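Local coordinates for flagellar regulatory protein C (PDB 4QHS) that probably hydrolyses ATP as a heptameric AAA+ activator that works on sigma-54 RNA polymerase to switch on flagellar genes in Vibrio cholerae, at residues Asp116-Ser119 with Glu120-Leu123; Gln163-Ala167 with Gly168-Glu172; Ala71-Cys74 with Ala75-Pro78. All coordinates share one frame; numbering follows the deposited sequence.

Contact 1: residues Asp116-Ser119 with Glu120-Leu123; sequences DEIS and EMDL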
loop_
_atom_site.group_PDB
_atom_site.type_symbol
_atom_site.label_atom_id
_atom_site.label_comp_id
_atom_site.label_asym_id
_atom_site.label_seq_id
_atom_site.Cartn_x
_atom_site.Cartn_y
_atom_site.Cartn_z
ATOM N N ASP A 116 15.599 9.294 -30.942
ATOM C CA ASP A 116 16.590 8.309 -30.636
ATOM C C ASP A 116 16.095 7.415 -29.539
ATOM O O ASP A 116 15.556 7.869 -28.581
ATOM C CB ASP A 116 17.842 9.010 -30.179
ATOM C CG ASP A 116 19.060 8.510 -30.837
ATOM O OD1 ASP A 116 19.116 7.351 -31.224
ATOM O OD2 ASP A 116 20.002 9.281 -30.939
ATOM N N GLU A 117 16.269 6.127 -29.717
ATOM C CA GLU A 117 15.883 5.150 -28.728
ATOM C C GLU A 117 14.403 5.218 -28.361
ATOM O O GLU A 117 14.044 5.429 -27.241
ATOM C CB GLU A 117 16.768 5.293 -27.503
ATOM C CG GLU A 117 18.192 4.885 -27.722
ATOM C CD GLU A 117 18.293 3.496 -28.279
ATOM O OE1 GLU A 117 19.010 3.289 -29.263
ATOM O OE2 GLU A 117 17.626 2.605 -27.744
ATOM N N ILE A 118 13.555 5.013 -29.341
ATOM C CA ILE A 118 12.156 5.220 -29.200
ATOM C C ILE A 118 11.470 4.096 -28.477
ATOM O O ILE A 118 10.385 4.251 -28.012
ATOM C CB ILE A 118 11.518 5.381 -30.552
ATOM C CG1 ILE A 118 10.198 6.121 -30.444
ATOM C CG2 ILE A 118 11.288 4.076 -31.155
ATOM C CD1 ILE A 118 9.753 6.685 -31.706
ATOM N N SER A 119 12.102 2.959 -28.375
ATOM C CA SER A 119 11.467 1.864 -27.701
ATOM C C SER A 119 11.256 2.139 -26.232
ATOM O O SER A 119 10.730 1.332 -25.549
ATOM C CB SER A 119 12.265 0.590 -27.891
ATOM O OG SER A 119 13.480 0.656 -27.218
ATOM N N GLU A 120 11.666 3.294 -25.754
ATOM C CA GLU A 120 11.591 3.569 -24.328
ATOM C C GLU A 120 10.393 4.443 -23.989
ATOM O O GLU A 120 10.163 4.780 -22.833
ATOM C CB GLU A 120 12.894 4.208 -23.841
ATOM C CG GLU A 120 14.123 3.314 -24.039
ATOM C CD GLU A 120 13.884 1.845 -23.649
ATOM O OE1 GLU A 120 13.237 1.582 -22.612
ATOM O OE2 GLU A 120 14.349 0.945 -24.385
ATOM N N MET A 121 9.620 4.800 -25.002
ATOM C CA MET A 121 8.350 5.459 -24.753
ATOM C C MET A 121 7.346 4.509 -24.132
ATOM O O MET A 121 7.110 3.424 -24.663
ATOM C CB MET A 121 7.742 5.989 -26.028
ATOM C CG MET A 121 8.519 7.031 -26.698
ATOM S SD MET A 121 7.501 7.615 -28.047
ATOM C CE MET A 121 8.526 8.986 -28.562
ATOM N N ASP A 122 6.703 4.936 -23.054
ATOM C CA ASP A 122 5.570 4.170 -22.544
ATOM C C ASP A 122 4.420 4.214 -23.546
ATOM O O ASP A 122 4.397 5.041 -24.480
ATOM C CB ASP A 122 5.117 4.667 -21.160
ATOM C CG ASP A 122 4.525 6.080 -21.179
ATOM O OD1 ASP A 122 3.638 6.391 -22.007
ATOM O OD2 ASP A 122 4.941 6.880 -20.315
ATOM N N LEU A 123 3.468 3.321 -23.327
ATOM C CA LEU A 123 2.343 3.106 -24.223
ATOM C C LEU A 123 1.464 4.357 -24.408
ATOM O O LEU A 123 1.035 4.659 -25.515
ATOM C CB LEU A 123 1.510 1.933 -23.692
ATOM C CG LEU A 123 2.161 0.554 -23.885
ATOM C CD1 LEU A 123 1.310 -0.572 -23.253
ATOM C CD2 LEU A 123 2.392 0.284 -25.352
HETATM O O HOH W 1 8.560 0.783 -23.520
#
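Ser119 and Glu120, neighbours in sequence, are joined through their side chains: Ser119 OG donates to Glu120 OE2 over 3.0 Å, arriving from above the carboxylate plane. The glutamate reaches the hydroxyl by folding back at its second torsion (chi2 -44°), which brings its chain over the Ser119 carbonyl carbon. On the backbone, Met121 N donates to Ile118 O over 3.2 Å in an almost straight bond, the N-H...O angle being 176°; the donor stands above the carbonyl plane. This i to i+3 bond closes one turn of 3-10 helix, so that Ile118 and Met121 meet as side chains too. Met121 continues extended beyond CG, and its CE comes to rest 3.8 Å from Ile118 CG1, the two chains passing each other at a slant. A water spans the turn, donating to Ser119 O at 3.0 Å and to Met121 O at 3.2 Å.

Helix 123-135 backs the apolar pair, because both Ile118 and Met121 lie on its Leu129, while Leu161 and Tyr164 press on Ser119. Arg159 forms a long, weak ion pair with Glu120. Beyond the turn, Asp122 caps the start of that helix through its OD1 and Leu125 N. Upstream, Asp116 OD1 and the Glu117 amide both bond to Thr156 OG1 of the adjacent strand, and Glu117 OE1 has a weak hydrogen bond to Ser47. The turn directly follows the hydrophobic strand 112-116, whose run into the acidic pair Asp116-Glu117 matches the Walker B motif of AAA+ ATPases.

Contact 2: residues Gln163-Ala167 with Gly168-Glu172; sequences QYVQA and GHFRE. With EDO (1,2-ethanediol), chain H.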
loop_
_atom_site.group_PDB
_atom_site.type_symbol
_atom_site.label_atom_id
_atom_site.label_comp_id
_atom_site.label_asym_id
_atom_site.label_seq_id
_atom_site.Cartn_x
_atom_site.Cartn_y
_atom_site.Cartn_z
ATOM N N GLN A 163 9.241 -7.807 -32.033
ATOM C CA GLN A 163 9.062 -8.671 -30.872
ATOM C C GLN A 163 8.539 -7.863 -29.679
ATOM O O GLN A 163 7.715 -8.352 -28.903
ATOM C CB GLN A 163 10.364 -9.418 -30.549
ATOM C CG GLN A 163 10.622 -10.522 -31.605
ATOM C CD GLN A 163 11.744 -11.503 -31.272
ATOM O OE1 GLN A 163 11.495 -12.688 -31.007
ATOM N NE2 GLN A 163 12.986 -11.028 -31.337
ATOM N N TYR A 164 8.982 -6.612 -29.581
ATOM C CA TYR A 164 8.516 -5.685 -28.558
ATOM C C TYR A 164 7.000 -5.447 -28.692
ATOM O O TYR A 164 6.280 -5.334 -27.695
ATOM C CB TYR A 164 9.299 -4.363 -28.652
ATOM C CG TYR A 164 9.587 -3.722 -27.312
ATOM C CD1 TYR A 164 10.028 -4.482 -26.235
ATOM C CD2 TYR A 164 9.426 -2.353 -27.121
ATOM C CE1 TYR A 164 10.288 -3.898 -24.999
ATOM C CE2 TYR A 164 9.691 -1.759 -25.900
ATOM C CZ TYR A 164 10.119 -2.532 -24.839
ATOM O OH TYR A 164 10.374 -1.935 -23.618
ATOM N N VAL A 165 6.522 -5.381 -29.928
ATOM C CA VAL A 165 5.087 -5.401 -30.197
ATOM C C VAL A 165 4.447 -6.677 -29.651
ATOM O O VAL A 165 3.433 -6.630 -28.955
ATOM C CB VAL A 165 4.792 -5.318 -31.703
ATOM C CG1 VAL A 165 3.326 -5.628 -31.995
ATOM C CG2 VAL A 165 5.195 -3.964 -32.244
ATOM N N GLN A 166 5.053 -7.815 -29.971
ATOM C CA GLN A 166 4.511 -9.104 -29.558
ATOM C C GLN A 166 4.542 -9.300 -28.039
ATOM O O GLN A 166 3.774 -10.074 -27.498
ATOM C CB GLN A 166 5.268 -10.247 -30.238
ATOM C CG GLN A 166 4.956 -10.397 -31.707
ATOM C CD GLN A 166 5.934 -11.332 -32.412
ATOM O OE1 GLN A 166 7.122 -11.373 -32.072
ATOM N NE2 GLN A 166 5.437 -12.092 -33.393
ATOM N N ALA A 167 5.445 -8.594 -27.369
ATOM C CA ALA A 167 5.529 -8.607 -25.911
ATOM C C ALA A 167 4.519 -7.642 -25.265
ATOM O O ALA A 167 4.485 -7.507 -24.042
ATOM C CB ALA A 167 6.958 -8.257 -25.455
ATOM N N GLY A 168 3.704 -6.982 -26.086
ATOM C CA GLY A 168 2.731 -6.008 -25.602
ATOM C C GLY A 168 3.315 -4.736 -24.996
ATOM O O GLY A 168 2.699 -4.112 -24.144
ATOM N N HIS A 169 4.509 -4.349 -25.427
ATOM C CA HIS A 169 5.139 -3.138 -24.918
ATOM C C HIS A 169 5.180 -2.036 -25.968
ATOM O O HIS A 169 5.597 -0.917 -25.690
ATOM C CB HIS A 169 6.563 -3.432 -24.435
ATOM C CG HIS A 169 6.633 -4.436 -23.332
ATOM N ND1 HIS A 169 5.820 -4.378 -22.220
ATOM C CD2 HIS A 169 7.417 -5.529 -23.170
ATOM C CE1 HIS A 169 6.094 -5.398 -21.426
ATOM N NE2 HIS A 169 7.063 -6.109 -21.976
ATOM N N PHE A 170 4.767 -2.351 -27.185
ATOM C CA PHE A 170 4.796 -1.354 -28.245
ATOM C C PHE A 170 3.559 -1.493 -29.109
ATOM O O PHE A 170 3.160 -2.597 -29.450
ATOM C CB PHE A 170 6.065 -1.506 -29.084
ATOM C CG PHE A 170 6.532 -0.219 -29.734
ATOM C CD1 PHE A 170 7.236 0.739 -29.002
ATOM C CD2 PHE A 170 6.299 0.015 -31.075
ATOM C CE1 PHE A 170 7.685 1.926 -29.602
ATOM C CE2 PHE A 170 6.741 1.184 -31.680
ATOM C CZ PHE A 170 7.442 2.147 -30.936
ATOM N N ARG A 171 2.938 -0.373 -29.436
ATOM C CA ARG A 171 1.745 -0.400 -30.263
ATOM C C ARG A 171 2.051 -0.950 -31.650
ATOM O O ARG A 171 3.032 -0.562 -32.302
ATOM C CB ARG A 171 1.128 1.006 -30.402
ATOM C CG ARG A 171 0.638 1.653 -29.112
ATOM C CD ARG A 171 0.010 3.008 -29.435
ATOM N NE ARG A 171 -1.156 2.836 -30.303
ATOM C CZ ARG A 171 -2.415 2.765 -29.868
ATOM N NH1 ARG A 171 -2.683 2.869 -28.567
ATOM N NH2 ARG A 171 -3.409 2.597 -30.733
ATOM N N GLU A 172 1.170 -1.817 -32.117
ATOM C CA GLU A 172 1.293 -2.385 -33.442
ATOM C C GLU A 172 1.112 -1.309 -34.509
ATOM O O GLU A 172 1.916 -1.207 -35.439
ATOM C CB GLU A 172 0.267 -3.516 -33.620
ATOM C CG GLU A 172 0.443 -4.342 -34.866
ATOM C CD GLU A 172 -0.527 -5.509 -34.905
ATOM O OE1 GLU A 172 -0.153 -6.579 -35.430
ATOM O OE2 GLU A 172 -1.655 -5.347 -34.392
HETATM C C1 EDO H . -2.240 -0.628 -31.071
HETATM O O1 EDO H . -2.065 -1.104 -32.424
HETATM C C2 EDO H . -2.172 -1.747 -30.026
HETATM O O2 EDO H . -1.008 -2.572 -30.216
#
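An unusual first torsion of -144° swings the Tyr164 ring beneath His169 CB, while the His169 chi1 of -60° turns the imidazole over Ala167. The first gives a CH-pi contact, His169 CB lying 3.7 Å from the Tyr164 ring centroid; the second sets Ala167 O over one face of the imidazole, whose CD2 approaches Ala167 CB at 3.6 Å. The two rings are oblique, with planes at 53°. On the tyrosine, CD2 touches Phe170 CB at 4.0 Å. Val165 CG2 lies at the edge of the Phe170 ring, near its plane, and Val165 CA makes a CA-H...O contact with Phe170 O at 3.5 Å.

Behind these side chains the helix ends in a Schellman motif. His169 N donates to Tyr164 O over 3.0 Å, and Gly168 N to Val165 O over 2.9 Å. Gly168 turns the chain with positive phi, a conformation glycine adopts readily. Farther on, Glu172 N gives a straight bond of 3.0 Å to O2 of an ethanediol, probably from the crystallisation liquor, whose C1 lies over one face of the Arg171 guanidinium, toward the rim.

Arg171 pairs with Asp173 and bonds to Ala75 O of a neighbouring subunit; it opens the segment where related sigma-54 activators carry candidate arginine fingers. Gln126 of helix 123-135 ties down the backbone at His169 and Arg171, so the turn links helix 161-166 to helix 172-178 along the flank of helix 123-135.

Contact 3: residues Ala71-Cys74 with Ala75-Pro78; sequences AINC and AAIP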
loop_
_atom_site.group_PDB
_atom_site.type_symbol
_atom_site.label_atom_id
_atom_site.label_comp_id
_atom_site.label_asym_id
_atom_site.label_seq_id
_atom_site.Cartn_x
_atom_site.Cartn_y
_atom_site.Cartn_z
ATOM N N ALA A 71 17.196 16.665 -32.447
ATOM C CA ALA A 71 17.413 15.323 -31.918
ATOM C C ALA A 71 17.072 15.245 -30.423
ATOM O O ALA A 71 17.513 16.082 -29.639
ATOM C CB ALA A 71 18.870 14.888 -32.162
ATOM N N ILE A 72 16.286 14.245 -30.037
ATOM C CA ILE A 72 16.048 13.960 -28.618
ATOM C C ILE A 72 16.327 12.481 -28.313
ATOM O O ILE A 72 16.005 11.596 -29.105
ATOM C CB ILE A 72 14.606 14.338 -28.195
ATOM C CG1 ILE A 72 14.321 13.862 -26.773
ATOM C CG2 ILE A 72 13.588 13.749 -29.156
ATOM C CD1 ILE A 72 13.122 14.543 -26.124
ATOM N N ASN A 73 16.960 12.216 -27.174
ATOM C CA ASN A 73 17.196 10.838 -26.774
ATOM C C ASN A 73 16.196 10.408 -25.717
ATOM O O ASN A 73 16.351 10.699 -24.524
ATOM C CB ASN A 73 18.619 10.638 -26.254
ATOM C CG ASN A 73 18.981 9.162 -26.117
ATOM O OD1 ASN A 73 18.150 8.325 -25.745
ATOM N ND2 ASN A 73 20.221 8.836 -26.437
ATOM N N CYS A 74 15.187 9.687 -26.183
ATOM C CA CYS A 74 14.105 9.182 -25.355
ATOM C C CYS A 74 14.549 8.332 -24.165
ATOM O O CYS A 74 13.766 8.084 -23.268
ATOM C CB CYS A 74 13.149 8.369 -26.232
ATOM S SG CYS A 74 12.635 9.249 -27.736
ATOM N N ALA A 75 15.796 7.881 -24.161
ATOM C CA ALA A 75 16.294 7.065 -23.078
ATOM C C ALA A 75 17.183 7.875 -22.150
ATOM O O ALA A 75 17.889 7.306 -21.329
ATOM C CB ALA A 75 17.075 5.855 -23.631
ATOM N N ALA A 76 17.183 9.196 -22.286
ATOM C CA ALA A 76 18.144 9.974 -21.518
ATOM C C ALA A 76 17.576 11.256 -20.931
ATOM O O ALA A 76 18.316 12.047 -20.354
ATOM C CB ALA A 76 19.370 10.289 -22.374
ATOM N N ILE A 77 16.270 11.456 -21.058
ATOM C CA ILE A 77 15.626 12.617 -20.442
ATOM C C ILE A 77 15.303 12.359 -18.957
ATOM O O ILE A 77 14.488 11.497 -18.624
ATOM C CB ILE A 77 14.344 13.002 -21.184
ATOM C CG1 ILE A 77 14.620 13.124 -22.687
ATOM C CG2 ILE A 77 13.776 14.303 -20.621
ATOM C CD1 ILE A 77 15.794 14.011 -23.028
ATOM N N PRO A 78 15.965 13.097 -18.060
ATOM C CA PRO A 78 15.783 12.945 -16.612
ATOM C C PRO A 78 14.421 13.407 -16.103
ATOM O O PRO A 78 13.686 14.090 -16.832
ATOM C CB PRO A 78 16.877 13.835 -16.021
ATOM C CG PRO A 78 17.842 14.061 -17.122
ATOM C CD PRO A 78 17.036 14.056 -18.373
HETATM O O HOH W 2 14.196 9.387 -21.206
#
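A type I beta turn, Asn73 to Ala76, ends strand 69-73, and an Asx turn made by the same asparagine reinforces it. Ala76 N donates to Asn73 O over 2.8 Å from above the carbonyl plane, closing the turn. Ala75 N donates to Asn73 OD1 over 2.9 Å, tilted only 16° from the plane of the amide. Asn73 thus accepts with both backbone and side chain, and the bond to OD1 settles the orientation of its amide. Its CG lies anti to the backbone N (chi1 -168°), which carries OD1 forward to the amide of Ala75. The rest of the side chain leans on the turn: Ala76 CB packs against Asn73 CG at 3.9 Å and Ala75 CB approaches OD1 at 3.4 Å.

Past the turn the chain doubles back far enough for Ile77 to meet the strand again. Ile77 CG1 lies 4.0 Å from Ile72 CD1, the two side chains crossing at about a right angle, and 3.5 Å from Asn73 O. A water accepts from Ile77 N at 2.9 Å.

Asn73 packs on Glu117, at the position of the glutamate-switch asparagine in related activators, where it probably plays that part. Ala75 O accepts a bond from Arg171 of a neighbouring subunit, so the turn faces a subunit interface. Strand 69-73 is the outermost on this side of the chain's parallel sheet, beside strand 112-116, while Leu82 of helix 82-87 covers Ile72, Cys74 and Ile77.

Contact 1 lies between the other two, its centre about 9 Å from that of contact 3 and about 11 Å from that of contact 2. Toward contact 3 the join is sheet pairing: Asp116 N lies 3.0 Å from Ile72 O, a probable backbone hydrogen bond. Toward contact 2 it is packing, with Ser119 O 3.3 Å from Tyr164 CE2. Contacts 2 and 3 do not touch within a chain, their nearest atoms being about 9 Å apart, yet they meet between subunits, where Arg171 reaches Ala75 of the neighbour. Contact 1 carries the Walker B acids and contact 3 the probable switch asparagine, so both probably border the ATP site, empty of nucleotide in this structure.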